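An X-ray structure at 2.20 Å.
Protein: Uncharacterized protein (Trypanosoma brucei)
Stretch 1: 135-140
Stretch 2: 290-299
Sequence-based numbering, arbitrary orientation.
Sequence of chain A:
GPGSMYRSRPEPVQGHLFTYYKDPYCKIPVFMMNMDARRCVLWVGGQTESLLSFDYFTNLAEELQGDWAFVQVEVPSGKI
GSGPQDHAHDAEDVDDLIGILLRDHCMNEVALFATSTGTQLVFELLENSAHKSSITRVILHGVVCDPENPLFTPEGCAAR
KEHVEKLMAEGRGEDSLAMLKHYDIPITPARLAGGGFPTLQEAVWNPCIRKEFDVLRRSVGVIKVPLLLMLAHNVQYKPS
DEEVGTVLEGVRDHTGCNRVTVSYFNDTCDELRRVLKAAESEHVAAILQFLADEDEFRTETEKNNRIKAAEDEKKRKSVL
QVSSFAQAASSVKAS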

# COMPACT_ATOMS: atom_id res chain seq x y z
N ILE A 135 -17.44 13.28 -13.94
CA ILE A 135 -16.59 12.24 -14.54
C ILE A 135 -16.80 12.27 -16.07
O ILE A 135 -17.81 11.78 -16.59
CB ILE A 135 -16.89 10.85 -13.90
CG1 ILE A 135 -16.64 10.92 -12.38
CG2 ILE A 135 -16.03 9.74 -14.57
CD1 ILE A 135 -17.14 9.73 -11.58
N THR A 136 -15.89 12.93 -16.79
CA THR A 136 -16.13 13.30 -18.19
C THR A 136 -15.42 12.41 -19.21
O THR A 136 -15.68 12.48 -20.40
CB THR A 136 -15.74 14.78 -18.46
OG1 THR A 136 -14.40 15.00 -18.03
CG2 THR A 136 -16.66 15.75 -17.73
N ARG A 137 -14.51 11.57 -18.73
CA ARG A 137 -13.77 10.66 -19.59
C ARG A 137 -13.41 9.47 -18.76
O ARG A 137 -13.18 9.57 -17.57
CB ARG A 137 -12.47 11.28 -20.13
CG ARG A 137 -12.64 12.23 -21.30
CD ARG A 137 -12.80 13.66 -20.83
NE ARG A 137 -13.74 14.43 -21.67
CZ ARG A 137 -13.36 15.33 -22.56
NH1 ARG A 137 -12.08 15.55 -22.78
NH2 ARG A 137 -14.25 16.00 -23.24
N VAL A 138 -13.37 8.32 -19.42
CA VAL A 138 -12.94 7.10 -18.80
C VAL A 138 -11.87 6.46 -19.69
O VAL A 138 -11.99 6.41 -20.90
CB VAL A 138 -14.13 6.14 -18.56
CG1 VAL A 138 -13.66 4.84 -17.99
CG2 VAL A 138 -15.19 6.81 -17.59
N ILE A 139 -10.80 5.98 -19.05
CA ILE A 139 -9.74 5.25 -19.74
C ILE A 139 -9.53 3.94 -19.01
O ILE A 139 -9.26 3.94 -17.82
CB ILE A 139 -8.38 6.05 -19.73
CG1 ILE A 139 -8.54 7.43 -20.37
CG2 ILE A 139 -7.26 5.21 -20.37
CD1 ILE A 139 -7.63 8.53 -19.77
N LEU A 140 -9.63 2.83 -19.72
CA LEU A 140 -9.45 1.53 -19.10
C LEU A 140 -8.41 0.72 -19.86
O LEU A 140 -8.45 0.63 -21.08
CB LEU A 140 -10.78 0.75 -19.06
CG LEU A 140 -12.01 1.45 -18.47
CD1 LEU A 140 -13.27 0.63 -18.71
CD2 LEU A 140 -11.81 1.76 -17.04
N PHE A 290 -6.36 11.01 -27.09
CA PHE A 290 -7.73 10.81 -26.65
C PHE A 290 -8.27 12.03 -25.89
O PHE A 290 -9.33 12.54 -26.19
CB PHE A 290 -7.81 9.56 -25.76
CG PHE A 290 -9.12 9.41 -25.04
CD1 PHE A 290 -9.19 9.57 -23.67
CD2 PHE A 290 -10.27 9.11 -25.74
CE1 PHE A 290 -10.42 9.43 -23.00
CE2 PHE A 290 -11.49 8.99 -25.07
CZ PHE A 290 -11.54 9.14 -23.69
N LEU A 291 -7.53 12.48 -24.90
CA LEU A 291 -7.96 13.63 -24.12
C LEU A 291 -8.07 14.88 -25.00
O LEU A 291 -9.04 15.63 -24.89
CB LEU A 291 -7.03 13.87 -22.91
CG LEU A 291 -7.11 12.78 -21.82
CD1 LEU A 291 -6.03 13.03 -20.75
CD2 LEU A 291 -8.50 12.68 -21.16
N ALA A 292 -7.09 15.07 -25.89
CA ALA A 292 -7.07 16.20 -26.81
C ALA A 292 -8.24 16.14 -27.81
O ALA A 292 -8.96 17.13 -27.98
CB ALA A 292 -5.73 16.26 -27.56
N ASP A 293 -8.42 14.99 -28.45
CA ASP A 293 -9.49 14.84 -29.45
C ASP A 293 -10.88 15.06 -28.85
O ASP A 293 -11.75 15.66 -29.49
CB ASP A 293 -9.43 13.48 -30.14
CG ASP A 293 -8.28 13.35 -31.14
OD1 ASP A 293 -7.70 14.36 -31.59
OD2 ASP A 293 -7.97 12.20 -31.49
N GLU A 294 -11.10 14.60 -27.62
CA GLU A 294 -12.41 14.77 -26.99
C GLU A 294 -12.69 16.21 -26.58
O GLU A 294 -13.84 16.62 -26.58
CB GLU A 294 -12.58 13.83 -25.78
CG GLU A 294 -12.54 12.36 -26.13
CD GLU A 294 -13.55 11.95 -27.20
OE1 GLU A 294 -14.64 12.55 -27.26
OE2 GLU A 294 -13.27 11.01 -27.96
N ASP A 295 -11.63 16.96 -26.22
CA ASP A 295 -11.74 18.41 -26.00
C ASP A 295 -12.18 19.12 -27.29
O ASP A 295 -12.99 20.04 -27.23
CB ASP A 295 -10.40 19.03 -25.60
CG ASP A 295 -9.95 18.66 -24.20
OD1 ASP A 295 -10.79 18.35 -23.33
OD2 ASP A 295 -8.73 18.72 -23.96
N GLU A 296 -11.60 18.71 -28.42
CA GLU A 296 -11.90 19.28 -29.72
C GLU A 296 -13.34 18.99 -30.07
O GLU A 296 -14.09 19.90 -30.42
CB GLU A 296 -11.00 18.72 -30.85
N PHE A 297 -13.74 17.73 -29.96
CA PHE A 297 -15.11 17.36 -30.27
C PHE A 297 -16.10 18.17 -29.44
O PHE A 297 -17.08 18.67 -29.98
CB PHE A 297 -15.39 15.87 -30.06
CG PHE A 297 -16.79 15.48 -30.46
CD1 PHE A 297 -17.09 15.23 -31.79
CD2 PHE A 297 -17.80 15.42 -29.51
CE1 PHE A 297 -18.41 14.89 -32.18
CE2 PHE A 297 -19.11 15.08 -29.88
CZ PHE A 297 -19.41 14.82 -31.22
N ARG A 298 -15.84 18.31 -28.14
CA ARG A 298 -16.78 19.03 -27.27
C ARG A 298 -16.89 20.52 -27.63
O ARG A 298 -17.96 21.12 -27.48
CB ARG A 298 -16.44 18.85 -25.78
CG ARG A 298 -15.92 20.11 -25.11
CD ARG A 298 -14.87 19.83 -24.07
NE ARG A 298 -15.38 19.05 -22.96
CZ ARG A 298 -14.74 18.90 -21.80
NH1 ARG A 298 -13.57 19.49 -21.59
NH2 ARG A 298 -15.29 18.16 -20.84
N THR A 299 -15.79 21.12 -28.09
CA THR A 299 -15.75 22.55 -28.42
C THR A 299 -16.59 22.90 -29.66
O THR A 299 -16.94 24.07 -29.88
CB THR A 299 -14.29 23.03 -28.60
OG1 THR A 299 -13.52 22.68 -27.44
CG2 THR A 299 -14.22 24.54 -28.81

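The strand 135-140 and the helix 290-299 run roughly antiparallel, their N-to-C directions 148° apart and their axes 10.4 Å apart at closest approach. The contact buries 369 Å² summed over both sides, and Arg137 alone accounts for 134 Å² of it. The backbones come nearest at Arg137 and Leu291, whose CA atoms are 7.9 Å apart, so the gap must be spanned by side chains. Along the strand, Thr136 is followed by an alternation: the CA-to-CB bonds of Arg137 and Ile139 point toward the helix, while that of Val138 points away.

Arg137 supplies every hydrogen bond between the stretches. Its chi1 is m, but chi2 (91°) and chi3 (-144°) lie between wells, and the chain carries the guanidinium along the helix in the direction of its C-terminal end. There Arg137 NH1 donates to Asp295 OD1 at 3.1 Å; the N-H...acceptor angle of 134° makes this a weak hydrogen bond, although opposite charges add a salt bridge. Arg137 NH2 donates to the backbone atom Glu294 O at 3.4 Å and 132°, also weak. Glu294 O already accepts the helical bond from Arg298 N at 3.0 Å, so the arginine is a second donor to it. The third nitrogen, Arg137 NE, turns back to its own strand and makes a weak bond to Thr136 O at 3.0 Å and 126°. Thus all three guanidinium nitrogens have an acceptor, none with good angular geometry. Arg137 NH1 also lies 3.7 Å from Leu291 O, but no hydrogen bond is assigned there; Leu291 O receives Asp295 N at 3.2 Å.

The two faces of this guanidinium are covered differently. Glu294 CB lies over one, 3.5 Å from Arg137 NH1, while the carboxylate of Glu294 leads away and is satisfied elsewhere in the structure. Over the opposite face lies Arg298, with Arg298 NE 3.3 Å and Arg298 NH2 3.4 Å from Arg137 NH2. Both pairs are donor to donor, so they are close approaches of like charge and not hydrogen bonds. Asp295 helps to offset this charge: Asp295 OD1 is also 3.5 Å from Arg298 NH1, a salt bridge of charges only, since the oxygen lies well out of the guanidinium plane. Both Asp295 carboxylate oxygens, and Arg298 NH1 and NH2, are also hydrogen-bonded elsewhere in the structure. An acidic residue therefore suits this position, its OD1 serving two arginines.

Apolar packing completes the contact near the start of the helical stretch. Ile139 CG1 meets Phe290 CE1 at 3.8 Å, and Ile139 CD1 reaches Leu291 CD2 at 4.5 Å. The aliphatic part of Arg137 joins this buried group, Arg137 CG being 4.0 Å from Phe290 CE1 and 4.2 Å from Leu291 CD2. Arginine suits its place because its methylene chain can pack against hydrocarbon while its charged end reaches acceptors further along. Phe290 and Leu291 offer no polar side-chain atoms, so their burial leaves no side-chain donor or acceptor without a partner.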